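Local coordinates for SPbeta prophage-derived aminoglycoside N(3')-acetyltransferase-like protein YokD (Bacillus subtilis, PDB 2NYG) that binds coenzyme A and probably acts as an N-acetyltransferase of the aminoglycoside 3-N-acetyltransferase kind, and may thereby contribute to antibiotic resistance, at residues T106-G111 and I115-R120; K126-N129 and S134-A137. One frame throughout, in Å; residues are numbered along the deposited sequence.

Interaction 1. Residues T106-G111 and I115-R120. With COA (coenzyme A), chain G.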
loop_
_atom_site.group_PDB
_atom_site.type_symbol
_atom_site.label_atom_id
_atom_site.label_comp_id
_atom_site.label_asym_id
_atom_site.label_seq_id
_atom_site.Cartn_x
_atom_site.Cartn_y
_atom_site.Cartn_z
ATOM N N THR A 106 -3.932 2.189 -9.022
ATOM C CA THR A 106 -5.022 1.274 -8.678
ATOM C C THR A 106 -4.617 0.211 -7.651
ATOM O O THR A 106 -3.919 -0.752 -7.967
ATOM C CB THR A 106 -5.585 0.580 -9.926
ATOM O OG1 THR A 106 -6.019 1.573 -10.867
ATOM C CG2 THR A 106 -6.761 -0.307 -9.545
ATOM N N PRO A 107 -5.079 0.364 -6.404
ATOM C CA PRO A 107 -4.752 -0.588 -5.337
ATOM C C PRO A 107 -5.016 -2.066 -5.667
ATOM O O PRO A 107 -6.042 -2.417 -6.248
ATOM C CB PRO A 107 -5.590 -0.083 -4.164
ATOM C CG PRO A 107 -6.762 0.558 -4.834
ATOM C CD PRO A 107 -6.142 1.291 -5.982
ATOM N N THR A 108 -4.076 -2.928 -5.293
ATOM C CA THR A 108 -4.221 -4.363 -5.534
ATOM C C THR A 108 -5.324 -4.915 -4.651
ATOM O O THR A 108 -5.638 -4.355 -3.602
ATOM C CB THR A 108 -2.951 -5.165 -5.178
ATOM O OG1 THR A 108 -2.661 -4.999 -3.790
ATOM C CG2 THR A 108 -1.770 -4.708 -5.986
ATOM N N THR A 109 -5.896 -6.034 -5.083
ATOM C CA THR A 109 -6.952 -6.712 -4.346
ATOM C C THR A 109 -6.363 -7.208 -3.031
ATOM O O THR A 109 -5.276 -7.771 -3.003
ATOM C CB THR A 109 -7.503 -7.892 -5.171
ATOM O OG1 THR A 109 -7.939 -7.401 -6.445
ATOM C CG2 THR A 109 -8.674 -8.559 -4.465
ATOM N N ARG A 110 -7.096 -6.994 -1.947
ATOM C CA ARG A 110 -6.658 -7.374 -0.607
ATOM C C ARG A 110 -6.011 -8.760 -0.485
ATOM O O ARG A 110 -5.044 -8.943 0.259
ATOM C CB ARG A 110 -7.838 -7.273 0.362
ATOM C CG ARG A 110 -8.814 -6.138 0.065
ATOM C CD ARG A 110 -8.114 -4.839 -0.324
ATOM N NE ARG A 110 -7.218 -4.317 0.709
ATOM C CZ ARG A 110 -7.609 -3.627 1.777
ATOM N NH1 ARG A 110 -8.897 -3.368 1.972
ATOM N NH2 ARG A 110 -6.703 -3.173 2.634
ATOM N N GLY A 111 -6.549 -9.732 -1.209
ATOM C CA GLY A 111 -6.010 -11.077 -1.150
ATOM C C GLY A 111 -4.581 -11.236 -1.640
ATOM O O GLY A 111 -3.948 -12.238 -1.329
ATOM N N ILE A 115 2.710 -7.236 1.261
ATOM C CA ILE A 115 3.993 -7.152 0.582
ATOM C C ILE A 115 3.848 -6.719 -0.875
ATOM O O ILE A 115 4.590 -5.860 -1.351
ATOM C CB ILE A 115 4.724 -8.486 0.655
ATOM C CG1 ILE A 115 5.264 -8.683 2.066
ATOM C CG2 ILE A 115 5.853 -8.526 -0.348
ATOM C CD1 ILE A 115 5.623 -10.120 2.408
ATOM N N VAL A 116 2.893 -7.305 -1.585
ATOM C CA VAL A 116 2.678 -6.945 -2.979
ATOM C C VAL A 116 2.189 -5.514 -3.100
ATOM O O VAL A 116 2.557 -4.803 -4.029
ATOM C CB VAL A 116 1.639 -7.866 -3.651
ATOM C CG1 VAL A 116 1.212 -7.289 -4.993
ATOM C CG2 VAL A 116 2.232 -9.248 -3.851
ATOM N N GLU A 117 1.357 -5.085 -2.159
ATOM C CA GLU A 117 0.817 -3.736 -2.211
ATOM C C GLU A 117 1.920 -2.696 -2.049
ATOM O O GLU A 117 1.895 -1.640 -2.678
ATOM C CB GLU A 117 -0.272 -3.548 -1.143
ATOM C CG GLU A 117 -0.883 -2.148 -1.129
ATOM C CD GLU A 117 -1.598 -1.780 -2.421
ATOM O OE1 GLU A 117 -1.323 -2.384 -3.476
ATOM O OE2 GLU A 117 -2.434 -0.859 -2.385
ATOM N N LEU A 118 2.889 -3.004 -1.202
ATOM C CA LEU A 118 4.000 -2.106 -0.987
ATOM C C LEU A 118 5.024 -2.269 -2.110
ATOM O O LEU A 118 5.633 -1.302 -2.557
ATOM C CB LEU A 118 4.668 -2.407 0.342
ATOM C CG LEU A 118 5.848 -1.474 0.565
ATOM C CD1 LEU A 118 5.345 -0.036 0.682
ATOM C CD2 LEU A 118 6.594 -1.892 1.796
ATOM N N PHE A 119 5.203 -3.503 -2.566
ATOM C CA PHE A 119 6.166 -3.790 -3.608
ATOM C C PHE A 119 5.855 -3.083 -4.919
ATOM O O PHE A 119 6.763 -2.766 -5.694
ATOM C CB PHE A 119 6.246 -5.298 -3.845
ATOM C CG PHE A 119 7.312 -5.693 -4.813
ATOM C CD1 PHE A 119 8.657 -5.489 -4.503
ATOM C CD2 PHE A 119 6.977 -6.224 -6.054
ATOM C CE1 PHE A 119 9.645 -5.803 -5.412
ATOM C CE2 PHE A 119 7.961 -6.540 -6.969
ATOM C CZ PHE A 119 9.297 -6.327 -6.645
ATOM N N ARG A 120 4.572 -2.835 -5.168
ATOM C CA ARG A 120 4.154 -2.188 -6.406
ATOM C C ARG A 120 4.588 -0.739 -6.514
ATOM O O ARG A 120 4.744 -0.224 -7.608
ATOM C CB ARG A 120 2.636 -2.278 -6.594
ATOM C CG ARG A 120 1.812 -1.566 -5.520
ATOM C CD ARG A 120 0.342 -1.499 -5.912
ATOM N NE ARG A 120 -0.061 -0.157 -6.330
ATOM C CZ ARG A 120 -0.782 0.673 -5.579
ATOM N NH1 ARG A 120 -1.180 0.300 -4.373
ATOM N NH2 ARG A 120 -1.106 1.876 -6.030
HETATM N N1A COA G . 5.594 -9.318 10.724
HETATM C C2A COA G . 4.600 -10.280 10.503
HETATM N N3A COA G . 3.309 -9.861 10.252
HETATM C C4A COA G . 2.998 -8.518 10.222
HETATM C C5A COA G . 3.966 -7.518 10.432
HETATM C C6A COA G . 5.283 -7.930 10.695
HETATM N N6A COA G . 6.240 -7.037 10.907
HETATM N N7A COA G . 3.356 -6.300 10.337
HETATM C C8A COA G . 2.034 -6.520 10.069
HETATM N N9A COA G . 1.819 -7.912 10.000
HETATM C C1B COA G . 0.573 -8.674 9.751
HETATM C C2B COA G . -0.778 -7.926 9.944
HETATM O O2B COA G . -1.122 -7.660 11.321
HETATM C C3B COA G . -1.760 -8.862 9.264
HETATM O O3B COA G . -2.116 -9.816 10.312
HETATM P P3B COA G . -3.639 -10.239 10.725
HETATM O O7A COA G . -4.662 -9.521 9.811
HETATM O O8A COA G . -3.933 -9.773 12.131
HETATM O O9A COA G . -3.753 -11.740 10.641
HETATM C C4B COA G . -0.947 -9.500 8.105
HETATM O O4B COA G . 0.440 -9.324 8.473
HETATM C C5B COA G . -1.183 -8.841 6.704
HETATM O O5B COA G . -0.341 -9.572 5.763
HETATM P P1A COA G . -0.941 -10.072 4.382
HETATM O O1A COA G . 0.083 -10.822 3.594
HETATM O O2A COA G . -1.490 -8.883 3.582
HETATM O O3A COA G . -2.133 -10.944 4.851
HETATM P P2A COA G . -2.054 -12.432 5.446
HETATM O O4A COA G . -2.642 -12.411 6.811
HETATM O O5A COA G . -0.638 -12.996 5.503
HETATM O O6A COA G . -2.952 -13.182 4.312
HETATM C CBP COA G . -2.806 -13.789 1.855
HETATM C CCP COA G . -2.355 -14.033 3.326
HETATM C CDP COA G . -4.205 -13.126 1.813
HETATM C CEP COA G . -1.718 -12.906 1.202
HETATM C CAP COA G . -3.026 -15.182 1.172
HETATM O OAP COA G . -2.791 -16.194 2.179
HETATM C C9P COA G . -2.114 -15.481 -0.042
HETATM O O9P COA G . -1.306 -16.570 0.090
HETATM N N8P COA G . -2.036 -14.755 -1.188
HETATM C C7P COA G . -0.997 -15.016 -2.211
HETATM C C6P COA G . -0.279 -13.803 -2.819
#
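Thr108 and Glu117 carry the polar part of this contact, in which one carboxylate oxygen of a helix side chain is gripped twice by a passing loop. The Thr108 hydroxyl donates to Glu117 OE1, with OG1 3.0 Å from it, and approaches steeply from above the carboxylate plane, 63° out of it. The backbone N of Thr108 adds a weak but fairly straight bond to the same oxygen, N to OE1 being 3.3 Å. With CG of Glu117 anti to its own N (chi1 180°), the chain starts out alongside the loop; a bend at chi2 (62°) then turns the carboxylate back to meet it. The two side chains run antiparallel alongside one another.

The loop 106-111 leads into the short helix 114-119, part of the antibiotic N-acetyltransferase fold, and its far end serves the cofactor: the carbonyl O of Gly111 accepts a nearly straight hydrogen bond from the pantetheine amide N8P of coenzyme A at 3.2 Å. Gln114, at the start of that helix, also binds the cofactor through its backbone N.

Van der Waals contacts surround the carboxylate. The Thr108 methyl CG2 rests against CD of Arg120 at 3.8 Å and, more loosely, meets Val116 CG1 at 4.1 Å. Pro107 borders the other carboxylate oxygen, its CB lying 3.7 Å from Glu117 OE2. Arg120 bends at chi3 and lays one face of its guanidinium against the backbone of Thr106 and Pro107; the Thr106 O stands over the centre of that face. Salt-bridge pairing of Arg120 with Glu117 OE2 is modelled too, although the position of NH1 is uncertain. Pro107 also packs on Val50 of the second subunit, and Arg120 on Leu118 of that subunit.

Interaction 2. Residues K126-N129 and S134-A137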
loop_
_atom_site.group_PDB
_atom_site.type_symbol
_atom_site.label_atom_id
_atom_site.label_comp_id
_atom_site.label_asym_id
_atom_site.label_seq_id
_atom_site.Cartn_x
_atom_site.Cartn_y
_atom_site.Cartn_z
ATOM N N LYS A 126 8.212 -2.134 -11.799
ATOM C CA LYS A 126 7.322 -1.816 -12.906
ATOM C C LYS A 126 6.044 -2.643 -12.805
ATOM O O LYS A 126 6.025 -3.683 -12.143
ATOM C CB LYS A 126 8.013 -2.108 -14.227
ATOM C CG LYS A 126 9.187 -1.191 -14.542
ATOM C CD LYS A 126 8.744 0.069 -15.277
ATOM C CE LYS A 126 9.923 0.712 -15.980
ATOM N NZ LYS A 126 11.019 0.975 -15.006
ATOM N N ARG A 127 4.987 -2.179 -13.472
ATOM C CA ARG A 127 3.689 -2.845 -13.460
ATOM C C ARG A 127 3.116 -2.926 -14.866
ATOM O O ARG A 127 3.186 -1.959 -15.622
ATOM C CB ARG A 127 2.725 -2.067 -12.569
ATOM C CG ARG A 127 1.416 -2.757 -12.270
ATOM C CD ARG A 127 0.608 -1.940 -11.298
ATOM N NE ARG A 127 -0.614 -2.617 -10.886
ATOM C CZ ARG A 127 -1.527 -2.080 -10.085
ATOM N NH1 ARG A 127 -1.357 -0.860 -9.608
ATOM N NH2 ARG A 127 -2.617 -2.760 -9.768
ATOM N N SER A 128 2.544 -4.080 -15.210
ATOM C CA SER A 128 1.942 -4.293 -16.531
ATOM C C SER A 128 0.597 -3.558 -16.669
ATOM O O SER A 128 -0.047 -3.202 -15.682
ATOM C CB SER A 128 1.766 -5.788 -16.792
ATOM O OG SER A 128 1.099 -6.420 -15.714
ATOM N N ASN A 129 0.161 -3.350 -17.903
ATOM C CA ASN A 129 -1.064 -2.602 -18.124
ATOM C C ASN A 129 -2.446 -3.279 -18.131
ATOM O O ASN A 129 -3.383 -2.761 -18.733
ATOM C CB ASN A 129 -0.897 -1.772 -19.394
ATOM C CG ASN A 129 -1.822 -0.587 -19.423
ATOM O OD1 ASN A 129 -1.906 0.158 -18.453
ATOM N ND2 ASN A 129 -2.525 -0.401 -20.532
ATOM N N SER A 134 -2.808 -7.661 -13.543
ATOM C CA SER A 134 -1.503 -7.058 -13.742
ATOM C C SER A 134 -0.476 -7.752 -12.872
ATOM O O SER A 134 -0.814 -8.450 -11.919
ATOM C CB SER A 134 -1.535 -5.566 -13.388
ATOM O OG SER A 134 -2.239 -5.345 -12.176
ATOM N N PHE A 135 0.785 -7.569 -13.239
ATOM C CA PHE A 135 1.908 -8.103 -12.498
ATOM C C PHE A 135 2.837 -6.926 -12.252
ATOM O O PHE A 135 2.703 -5.868 -12.864
ATOM C CB PHE A 135 2.635 -9.173 -13.310
ATOM C CG PHE A 135 1.898 -10.467 -13.397
ATOM C CD1 PHE A 135 2.149 -11.490 -12.488
ATOM C CD2 PHE A 135 0.958 -10.675 -14.401
ATOM C CE1 PHE A 135 1.475 -12.710 -12.583
ATOM C CE2 PHE A 135 0.279 -11.881 -14.507
ATOM C CZ PHE A 135 0.539 -12.904 -13.597
ATOM N N VAL A 136 3.769 -7.116 -11.336
ATOM C CA VAL A 136 4.749 -6.103 -11.013
ATOM C C VAL A 136 6.067 -6.839 -10.988
ATOM O O VAL A 136 6.136 -7.987 -10.546
ATOM C CB VAL A 136 4.485 -5.499 -9.643
ATOM C CG1 VAL A 136 3.342 -4.526 -9.715
ATOM C CG2 VAL A 136 4.158 -6.592 -8.675
ATOM N N ALA A 137 7.114 -6.195 -11.480
ATOM C CA ALA A 137 8.419 -6.828 -11.491
ATOM C C ALA A 137 9.535 -5.835 -11.233
ATOM O O ALA A 137 9.412 -4.641 -11.507
ATOM C CB ALA A 137 8.646 -7.547 -12.815
#
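Lys126 pairs with Ala137, and Arg127 with Val136, in a small antiparallel beta hairpin whose first strand, 126-127, is an outermost strand of the central mixed sheet. Backbone bonds set the register. Lys126 and Ala137 form a hydrogen-bonded pair, Lys126 N reaching Ala137 O at 2.8 Å and Ala137 N returning to Lys126 O at 2.8 Å. Arg127 and Val136 are the non-hydrogen-bonded pair that follows, and beyond them Ser128 N donates to Phe135 O at 3.0 Å. Weaker CA-H...O contacts from Val136 to Lys126 O and from Arg127 to Phe135 O fill in between.

Apolar packing is modest: Arg127 and Val136 run side by side on one face of the sheet, with CG of the arginine 3.7 Å from CG1 of the valine. Phe135 carries its ring away from strand 126-127 to Leu146, Leu161 and strand 65-69.

Side-chain polar bonds close the loop end. Arg127, extended from CG to NE, reaches along the hairpin until its NE makes a weak bond, 3.4 Å, to Ser134 OG, which lies near the guanidinium plane at its edge. Its NH2 has partners beyond the hairpin in Thr106 O and Ser70 O, and Ser134 OG is likewise bonded to Ser70 O. With chi1 at 51°, Ser128 OG swings between its own N and carbonyl carbon, and accepts the backbone N-H of Phe135 at 2.7 Å and 166°.

In the fold
The two contacts come in series along the chain, the second beginning only after the first has ended, and their centres lie 11 Å apart. Strand 126-127 of the second is the next regular element after helix 114-119 of the first, so a cofactor-binding loop and helix run on into the edge of the central mixed sheet. They also touch in space: the Arg127 guanidinium reaches back to the 106-111 loop, while Phe119 and Arg120 pack on Val136. Arg120 and Arg127 bring like charges close together there. Interaction 1 reaches both coenzyme A and the second subunit, whereas interaction 2 is buried within one chain, away from the annotated sites.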